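Local coordinates for sporulation-control protein spo0M (PDB 5CL2) that controls expression of the sporulation regulator gene spo0A and is required for Bacillus subtilis to pass stage 0 of sporulation, at residues P94-I99 / Q160-F165; D152-P157 / V166-F171. All blocks are in the same frame, centred on the assembly; numbering follows the deposited sequence.

Interaction 1 of 2, residues P94-I99 / Q160-F165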
ATOM      1  N   PRO A  94     -10.961  -4.056   4.854  1.00 52.32           N
ATOM      2  CA  PRO A  94     -10.141  -3.489   3.764  1.00 48.13           C
ATOM      3  C   PRO A  94     -10.253  -4.325   2.491  1.00 47.45           C
ATOM      4  O   PRO A  94     -10.496  -5.524   2.587  1.00 46.88           O
ATOM      5  CB  PRO A  94      -8.715  -3.529   4.322  1.00 44.38           C
ATOM      6  CG  PRO A  94      -8.920  -3.493   5.847  1.00 51.72           C
ATOM      7  CD  PRO A  94     -10.205  -4.249   6.110  1.00 45.59           C
ATOM      8  N   LEU A  95     -10.113  -3.708   1.323  1.00 48.05           N
ATOM      9  CA  LEU A  95     -10.247  -4.440   0.061  1.00 50.15           C
ATOM     10  C   LEU A  95      -9.100  -5.413  -0.218  1.00 46.59           C
ATOM     11  O   LEU A  95      -9.221  -6.292  -1.085  1.00 47.59           O
ATOM     12  CB  LEU A  95     -10.379  -3.456  -1.105  1.00 50.25           C
ATOM     13  CG  LEU A  95     -11.701  -2.687  -1.121  1.00 52.45           C
ATOM     14  CD1 LEU A  95     -11.817  -1.745  -2.328  1.00 56.34           C
ATOM     15  CD2 LEU A  95     -12.847  -3.680  -1.106  1.00 49.46           C
ATOM     16  N   ASP A  96      -7.983  -5.267   0.488  1.00 42.38           N
ATOM     17  CA  ASP A  96      -6.864  -6.199   0.298  1.00 46.79           C
ATOM     18  C   ASP A  96      -6.893  -7.345   1.337  1.00 53.51           C
ATOM     19  O   ASP A  96      -5.914  -8.084   1.461  1.00 54.16           O
ATOM     20  CB  ASP A  96      -5.508  -5.466   0.332  1.00 42.27           C
ATOM     21  CG  ASP A  96      -5.408  -4.510   1.515  1.00 52.09           C
ATOM     22  OD1 ASP A  96      -6.388  -4.482   2.283  1.00 46.77           O
ATOM     23  OD2 ASP A  96      -4.366  -3.829   1.710  1.00 48.81           O
ATOM     24  N   THR A  97      -7.968  -7.450   2.126  1.00 46.60           N
ATOM     25  CA  THR A  97      -8.165  -8.614   3.000  1.00 46.62           C
ATOM     26  C   THR A  97      -8.181  -9.903   2.173  1.00 49.77           C
ATOM     27  O   THR A  97      -8.972 -10.016   1.234  1.00 46.88           O
ATOM     28  CB  THR A  97      -9.499  -8.525   3.785  1.00 44.45           C
ATOM     29  OG1 THR A  97      -9.524  -7.331   4.566  1.00 47.09           O
ATOM     30  CG2 THR A  97      -9.683  -9.727   4.700  1.00 42.91           C
ATOM     31  N   PRO A  98      -7.352 -10.895   2.544  1.00 47.55           N
ATOM     32  CA  PRO A  98      -7.278 -12.124   1.749  1.00 48.56           C
ATOM     33  C   PRO A  98      -8.545 -12.944   1.909  1.00 53.45           C
ATOM     34  O   PRO A  98      -9.253 -12.810   2.917  1.00 48.10           O
ATOM     35  CB  PRO A  98      -6.106 -12.886   2.365  1.00 50.22           C
ATOM     36  CG  PRO A  98      -5.537 -11.983   3.430  1.00 48.21           C
ATOM     37  CD  PRO A  98      -6.594 -11.026   3.793  1.00 46.27           C
ATOM     38  N   ILE A  99      -8.821 -13.775   0.914  1.00 47.79           N
ATOM     39  CA  ILE A  99      -9.963 -14.680   0.899  1.00 52.20           C
ATOM     40  C   ILE A  99      -9.622 -15.898   1.746  1.00 55.75           C
ATOM     41  O   ILE A  99      -8.495 -16.399   1.673  1.00 52.37           O
ATOM     42  CB  ILE A  99     -10.310 -15.099  -0.557  1.00 57.36           C
ATOM     43  CG1 ILE A  99     -10.910 -13.918  -1.316  1.00 57.73           C
ATOM     44  CG2 ILE A  99     -11.245 -16.298  -0.598  1.00 54.55           C
ATOM     45  CD1 ILE A  99     -10.744 -14.031  -2.837  1.00 58.17           C
ATOM     46  N   GLN A 160       5.344  -3.742  -3.585  1.00 44.88           N
ATOM     47  CA  GLN A 160       5.272  -2.555  -2.725  1.00 49.80           C
ATOM     48  C   GLN A 160       3.836  -2.116  -2.390  1.00 49.52           C
ATOM     49  O   GLN A 160       3.508  -0.932  -2.473  1.00 50.56           O
ATOM     50  CB  GLN A 160       6.031  -1.383  -3.374  1.00 46.95           C
ATOM     51  CG  GLN A 160       7.547  -1.668  -3.579  1.00 48.82           C
ATOM     52  CD  GLN A 160       8.353  -0.459  -4.049  1.00 51.77           C
ATOM     53  OE1 GLN A 160       7.991   0.704  -3.794  1.00 47.93           O
ATOM     54  NE2 GLN A 160       9.479  -0.734  -4.723  1.00 56.05           N
ATOM     55  N   ARG A 161       2.991  -3.071  -2.012  1.00 43.53           N
ATOM     56  CA  ARG A 161       1.603  -2.769  -1.656  1.00 50.25           C
ATOM     57  C   ARG A 161       1.487  -2.280  -0.197  1.00 47.47           C
ATOM     58  O   ARG A 161       2.478  -2.228   0.550  1.00 39.33           O
ATOM     59  CB  ARG A 161       0.719  -4.004  -1.837  1.00 49.63           C
ATOM     60  CG  ARG A 161       1.020  -4.812  -3.077  1.00 47.05           C
ATOM     61  CD  ARG A 161       0.638  -4.019  -4.277  1.00 50.73           C
ATOM     62  NE  ARG A 161      -0.804  -3.818  -4.320  1.00 58.60           N
ATOM     63  CZ  ARG A 161      -1.394  -2.945  -5.130  1.00 58.28           C
ATOM     64  NH1 ARG A 161      -0.649  -2.200  -5.926  1.00 55.75           N
ATOM     65  NH2 ARG A 161      -2.715  -2.805  -5.132  1.00 55.31           N
ATOM     66  N   ARG A 162       0.261  -1.969   0.207  1.00 50.27           N
ATOM     67  CA  ARG A 162      -0.012  -1.566   1.576  1.00 44.29           C
ATOM     68  C   ARG A 162       0.413  -2.679   2.534  1.00 44.22           C
ATOM     69  O   ARG A 162       1.144  -2.435   3.500  1.00 44.24           O
ATOM     70  CB  ARG A 162      -1.493  -1.243   1.735  1.00 45.75           C
ATOM     71  CG  ARG A 162      -1.809  -0.561   3.053  1.00 47.91           C
ATOM     72  CD  ARG A 162      -3.301  -0.352   3.266  1.00 47.58           C
ATOM     73  NE  ARG A 162      -4.037  -1.601   3.477  1.00 48.24           N
ATOM     74  CZ  ARG A 162      -4.306  -2.120   4.673  1.00 48.26           C
ATOM     75  NH1 ARG A 162      -3.846  -1.526   5.761  1.00 48.96           N
ATOM     76  NH2 ARG A 162      -4.999  -3.253   4.779  1.00 42.64           N
ATOM     77  N   LEU A 163       0.014  -3.911   2.229  1.00 44.51           N
ATOM     78  CA  LEU A 163       0.427  -5.077   3.012  1.00 43.62           C
ATOM     79  C   LEU A 163       1.713  -5.695   2.428  1.00 49.63           C
ATOM     80  O   LEU A 163       1.990  -5.554   1.256  1.00 41.91           O
ATOM     81  CB  LEU A 163      -0.700  -6.098   3.029  1.00 42.83           C
ATOM     82  CG  LEU A 163      -1.990  -5.500   3.577  1.00 48.26           C
ATOM     83  CD1 LEU A 163      -3.124  -6.524   3.463  1.00 48.33           C
ATOM     84  CD2 LEU A 163      -1.765  -5.079   5.052  1.00 45.96           C
ATOM     85  N   PRO A 164       2.507  -6.359   3.269  1.00 48.78           N
ATOM     86  CA  PRO A 164       3.755  -7.030   2.892  1.00 36.62           C
ATOM     87  C   PRO A 164       3.567  -8.284   2.039  1.00 45.62           C
ATOM     88  O   PRO A 164       4.554  -8.824   1.517  1.00 45.98           O
ATOM     89  CB  PRO A 164       4.380  -7.385   4.241  1.00 41.81           C
ATOM     90  CG  PRO A 164       3.171  -7.443   5.219  1.00 38.71           C
ATOM     91  CD  PRO A 164       2.277  -6.354   4.727  1.00 38.16           C
ATOM     92  N   PHE A 165       2.332  -8.762   1.928  1.00 45.74           N
ATOM     93  CA  PHE A 165       2.041  -9.994   1.202  1.00 44.57           C
ATOM     94  C   PHE A 165       1.015  -9.827   0.083  1.00 43.03           C
ATOM     95  O   PHE A 165       0.316  -8.831   0.025  1.00 46.50           O
ATOM     96  CB  PHE A 165       1.530 -11.056   2.177  1.00 42.89           C
ATOM     97  CG  PHE A 165       0.219 -10.691   2.808  1.00 46.40           C
ATOM     98  CD1 PHE A 165      -0.982 -10.994   2.178  1.00 44.53           C
ATOM     99  CD2 PHE A 165       0.192 -10.032   4.037  1.00 45.09           C
ATOM    100  CE1 PHE A 165      -2.194 -10.639   2.764  1.00 45.89           C
ATOM    101  CE2 PHE A 165      -1.004  -9.682   4.620  1.00 44.14           C
ATOM    102  CZ  PHE A 165      -2.199  -9.982   3.974  1.00 47.88           C
TER
HETATM  103  O   HOH W   1      -2.154  -4.824   0.038  1.00 42.07           O
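Asp96 and Leu163 bring two loops nearest one another, their CA atoms 7.9 Å apart, with Asp96 carried by a type I beta turn from Pro94 to Thr97 that the Thr97 N and OG1 bonds to Pro94 O brace. Asp96 and Arg162 meet side-on in a salt bridge. Arg162 NE lies 2.9 Å from Asp96 OD2, on its syn lone pair, and NH2 donates to OD1 at 3.1 Å in a nearly straight bond (168°). The arginine's bend at chi3 (69°) puts NE beside the carboxylate; the two planes stand 46° apart. A water joins Asp96 OD2 to Leu163 N, while Leu163 CD1 packs 3.4 Å from that same oxygen and Leu163 CD2 lies over one guanidinium face, toward its rim. Farther along, Pro98 CG touches Phe165 CE1 at 3.7 Å. Arg162 NH2 also bonds to Ile68 O of strand 60-79, and Gln160 OE1 accepts from Leu95 N of the second subunit. An alanine in place of Arg162 would probably leave the Asp96 carboxylate without its charged mate and Ile68 O without this donor. Two donor nitrogens, one to each carboxylate oxygen, would limit how far the carboxylate can turn where the loop after strand 84-92 meets the hairpin connection.

Interaction 2 of 2, residues D152-P157 / V166-F171; sequences DCEQAP and VQEFEF
The antiparallel beta hairpin of strands 146-155 and 165-173, at one end of a five-stranded sheet, is joined here by Asp152-Glu168 and Glu154-Val166, both hydrogen-bonded pairs, with Cys153-Gln167 the non-hydrogen-bonded pair between them. Glu168 N reaches Asp152 O at 2.9 Å, and Asp152 N returns a bond to Glu168 O. Glu154 N gives the straightest of the four bonds, to Val166 O (171°), and Val166 N answers to Glu154 O. At the middle pair the CA atoms close to 4.3 Å, with CA-H...O contacts from Cys153 CA to Val166 O and Gln167 CA to Asp152 O. On the face carrying the two glutamates, Glu154 CG lies 3.3 Å from Glu168 OE1. A bend at chi2 (-76°) turns Glu154 CD off the line of CB and CG, and Glu154 OE1 stays 4.6 Å from Glu168 OE1. That proximity of like charges is probably offset by Arg210 at Glu154 and by Arg204 and Arg205 at Glu168, whose OE1 also bonds to Trp212 NE1. Ala156 CB sits 3.8 Å from both Val166 methyls. Strand 185-191 lies next to strand 165-173, with Ile188 against Val166, while the Val54 backbone of strand 40-57 hydrogen-bonds to those of Cys153 and Gln155 on the outer strand.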
ATOM      1  N   ASP A 152      -2.581 -19.021  -1.106  1.00 51.30           N
ATOM      2  CA  ASP A 152      -1.916 -18.689   0.151  1.00 46.77           C
ATOM      3  C   ASP A 152      -1.434 -17.259   0.119  1.00 49.60           C
ATOM      4  O   ASP A 152      -1.355 -16.644  -0.947  1.00 51.88           O
ATOM      5  CB  ASP A 152      -0.740 -19.638   0.426  1.00 47.60           C
ATOM      6  CG  ASP A 152      -0.525 -19.905   1.926  1.00 62.27           C
ATOM      7  OD1 ASP A 152      -0.950 -19.083   2.775  1.00 61.06           O
ATOM      8  OD2 ASP A 152       0.077 -20.947   2.267  1.00 63.48           O
ATOM      9  N   CYS A 153      -1.127 -16.712   1.283  1.00 47.67           N
ATOM     10  CA  CYS A 153      -0.556 -15.371   1.336  1.00 49.47           C
ATOM     11  C   CYS A 153       0.967 -15.483   1.319  1.00 47.75           C
ATOM     12  O   CYS A 153       1.566 -16.177   2.156  1.00 48.91           O
ATOM     13  CB  CYS A 153      -1.071 -14.612   2.562  1.00 48.10           C
ATOM     14  SG  CYS A 153      -2.840 -14.351   2.435  1.00 56.99           S
ATOM     15  N   GLU A 154       1.576 -14.828   0.337  1.00 47.41           N
ATOM     16  CA  GLU A 154       2.999 -14.967   0.078  1.00 44.72           C
ATOM     17  C   GLU A 154       3.680 -13.624   0.258  1.00 43.50           C
ATOM     18  O   GLU A 154       3.132 -12.574  -0.103  1.00 42.26           O
ATOM     19  CB  GLU A 154       3.263 -15.467  -1.346  1.00 49.86           C
ATOM     20  CG  GLU A 154       2.592 -16.766  -1.761  1.00 49.96           C
ATOM     21  CD  GLU A 154       3.238 -18.015  -1.184  1.00 55.83           C
ATOM     22  OE1 GLU A 154       4.481 -18.080  -1.051  1.00 57.34           O
ATOM     23  OE2 GLU A 154       2.499 -18.986  -0.952  1.00 58.97           O
ATOM     24  N   GLN A 155       4.876 -13.660   0.818  1.00 40.99           N
ATOM     25  CA  GLN A 155       5.706 -12.478   0.940  1.00 45.10           C
ATOM     26  C   GLN A 155       5.837 -11.785  -0.428  1.00 50.86           C
ATOM     27  O   GLN A 155       6.121 -12.459  -1.436  1.00 44.43           O
ATOM     28  CB  GLN A 155       7.080 -12.900   1.455  1.00 49.00           C
ATOM     29  CG  GLN A 155       8.163 -11.896   1.231  1.00 49.59           C
ATOM     30  CD  GLN A 155       9.520 -12.456   1.532  1.00 50.14           C
ATOM     31  OE1 GLN A 155       9.872 -13.557   1.083  1.00 50.84           O
ATOM     32  NE2 GLN A 155      10.282 -11.732   2.350  1.00 49.60           N
ATOM     33  N   ALA A 156       5.571 -10.477  -0.504  1.00 47.42           N
ATOM     34  CA  ALA A 156       5.672  -9.796  -1.805  1.00 44.74           C
ATOM     35  C   ALA A 156       6.189  -8.335  -1.778  1.00 43.57           C
ATOM     36  O   ALA A 156       5.516  -7.418  -2.273  1.00 41.13           O
ATOM     37  CB  ALA A 156       4.315  -9.852  -2.509  1.00 40.93           C
ATOM     38  N   PRO A 157       7.429  -8.127  -1.306  1.00 41.38           N
ATOM     39  CA  PRO A 157       7.998  -6.773  -1.327  1.00 44.28           C
ATOM     40  C   PRO A 157       8.089  -6.191  -2.725  1.00 47.28           C
ATOM     41  O   PRO A 157       8.020  -4.971  -2.856  1.00 49.18           O
ATOM     42  CB  PRO A 157       9.411  -6.966  -0.748  1.00 44.73           C
ATOM     43  CG  PRO A 157       9.721  -8.413  -0.950  1.00 46.88           C
ATOM     44  CD  PRO A 157       8.393  -9.118  -0.794  1.00 43.22           C
ATOM     45  N   VAL A 166       0.912 -10.807  -0.812  1.00 43.19           N
ATOM     46  CA  VAL A 166      -0.257 -10.846  -1.691  1.00 44.36           C
ATOM     47  C   VAL A 166      -0.896 -12.221  -1.620  1.00 43.25           C
ATOM     48  O   VAL A 166      -0.227 -13.194  -1.272  1.00 45.80           O
ATOM     49  CB  VAL A 166       0.101 -10.524  -3.176  1.00 46.75           C
ATOM     50  CG1 VAL A 166       0.645  -9.131  -3.289  1.00 46.58           C
ATOM     51  CG2 VAL A 166       1.089 -11.533  -3.724  1.00 42.95           C
ATOM     52  N   GLN A 167      -2.183 -12.323  -1.936  1.00 43.42           N
ATOM     53  CA  GLN A 167      -2.763 -13.654  -1.996  1.00 46.80           C
ATOM     54  C   GLN A 167      -2.531 -14.234  -3.405  1.00 47.75           C
ATOM     55  O   GLN A 167      -2.979 -13.686  -4.401  1.00 45.51           O
ATOM     56  CB  GLN A 167      -4.256 -13.652  -1.644  1.00 45.45           C
ATOM     57  CG  GLN A 167      -4.818 -15.064  -1.593  1.00 49.59           C
ATOM     58  CD  GLN A 167      -6.182 -15.189  -0.911  1.00 48.75           C
ATOM     59  OE1 GLN A 167      -7.043 -14.315  -1.020  1.00 43.87           O
ATOM     60  NE2 GLN A 167      -6.376 -16.299  -0.209  1.00 45.66           N
ATOM     61  N   GLU A 168      -1.806 -15.340  -3.462  1.00 48.60           N
ATOM     62  CA  GLU A 168      -1.473 -16.012  -4.704  1.00 48.37           C
ATOM     63  C   GLU A 168      -2.371 -17.237  -4.899  1.00 48.61           C
ATOM     64  O   GLU A 168      -2.390 -18.151  -4.054  1.00 48.34           O
ATOM     65  CB  GLU A 168      -0.003 -16.426  -4.708  1.00 48.58           C
ATOM     66  CG  GLU A 168       0.473 -17.075  -6.017  1.00 50.80           C
ATOM     67  CD  GLU A 168       1.963 -17.366  -5.994  1.00 52.87           C
ATOM     68  OE1 GLU A 168       2.648 -16.880  -5.069  1.00 58.35           O
ATOM     69  OE2 GLU A 168       2.461 -18.068  -6.897  1.00 55.45           O
ATOM     70  N   PHE A 169      -3.139 -17.212  -5.993  1.00 52.31           N
ATOM     71  CA  PHE A 169      -3.990 -18.330  -6.409  1.00 50.14           C
ATOM     72  C   PHE A 169      -3.269 -19.180  -7.448  1.00 53.03           C
ATOM     73  O   PHE A 169      -2.836 -18.664  -8.479  1.00 47.57           O
ATOM     74  CB  PHE A 169      -5.325 -17.829  -6.976  1.00 47.35           C
ATOM     75  CG  PHE A 169      -6.170 -17.113  -5.963  1.00 51.45           C
ATOM     76  CD1 PHE A 169      -5.918 -15.798  -5.647  1.00 47.97           C
ATOM     77  CD2 PHE A 169      -7.195 -17.765  -5.309  1.00 52.01           C
ATOM     78  CE1 PHE A 169      -6.677 -15.133  -4.696  1.00 55.68           C
ATOM     79  CE2 PHE A 169      -7.955 -17.106  -4.362  1.00 57.70           C
ATOM     80  CZ  PHE A 169      -7.687 -15.789  -4.051  1.00 52.42           C
ATOM     81  N   GLU A 170      -3.140 -20.475  -7.178  1.00 50.90           N
ATOM     82  CA  GLU A 170      -2.477 -21.404  -8.093  1.00 52.09           C
ATOM     83  C   GLU A 170      -3.469 -22.423  -8.644  1.00 52.67           C
ATOM     84  O   GLU A 170      -4.149 -23.131  -7.885  1.00 51.26           O
ATOM     85  CB  GLU A 170      -1.325 -22.125  -7.403  1.00 53.39           C
ATOM     86  CG  GLU A 170      -0.708 -23.228  -8.225  1.00 54.98           C
ATOM     87  CD  GLU A 170       0.064 -24.193  -7.354  1.00 67.01           C
ATOM     88  OE1 GLU A 170       0.861 -23.705  -6.518  1.00 69.82           O
ATOM     89  OE2 GLU A 170      -0.114 -25.425  -7.504  1.00 66.76           O
ATOM     90  N   PHE A 171      -3.563 -22.438  -9.972  1.00 50.07           N
ATOM     91  CA  PHE A 171      -4.444 -23.307 -10.728  1.00 49.19           C
ATOM     92  C   PHE A 171      -3.642 -24.378 -11.447  1.00 47.87           C
ATOM     93  O   PHE A 171      -2.502 -24.136 -11.867  1.00 48.87           O
ATOM     94  CB  PHE A 171      -5.226 -22.525 -11.772  1.00 50.24           C
ATOM     95  CG  PHE A 171      -6.052 -21.410 -11.223  1.00 49.94           C
ATOM     96  CD1 PHE A 171      -5.479 -20.177 -10.966  1.00 48.99           C
ATOM     97  CD2 PHE A 171      -7.409 -21.566 -11.038  1.00 48.68           C
ATOM     98  CE1 PHE A 171      -6.233 -19.139 -10.499  1.00 48.71           C
ATOM     99  CE2 PHE A 171      -8.174 -20.524 -10.564  1.00 51.41           C
ATOM    100  CZ  PHE A 171      -7.587 -19.310 -10.300  1.00 50.56           C
TER

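How the interactions relate
Interactions 1 and 2 share the same hairpin: residues 160-164 are the end of the connection and Phe165 begins the strand that continues as 166-171, and the centres of the two contacts are 10 Å apart. Two probable hydrogen bonds tie them together. Gln167 OE1 lies 2.7 Å from Ile99 N, so a side chain of the hairpin reaches the loop of residues 94-99. Pro164 O and Ala156 N, 2.8 Å apart, form a backbone pair that closes the connection within the hairpin. Phe165 CB also packs 3.2 Å from Glu154 O. Together the contacts run from the loop between strands 84-92 and 106-114 into the five-stranded sheet. The sodium ion bound by Thr14, Asp122 and Asp124 involves none of the four segments.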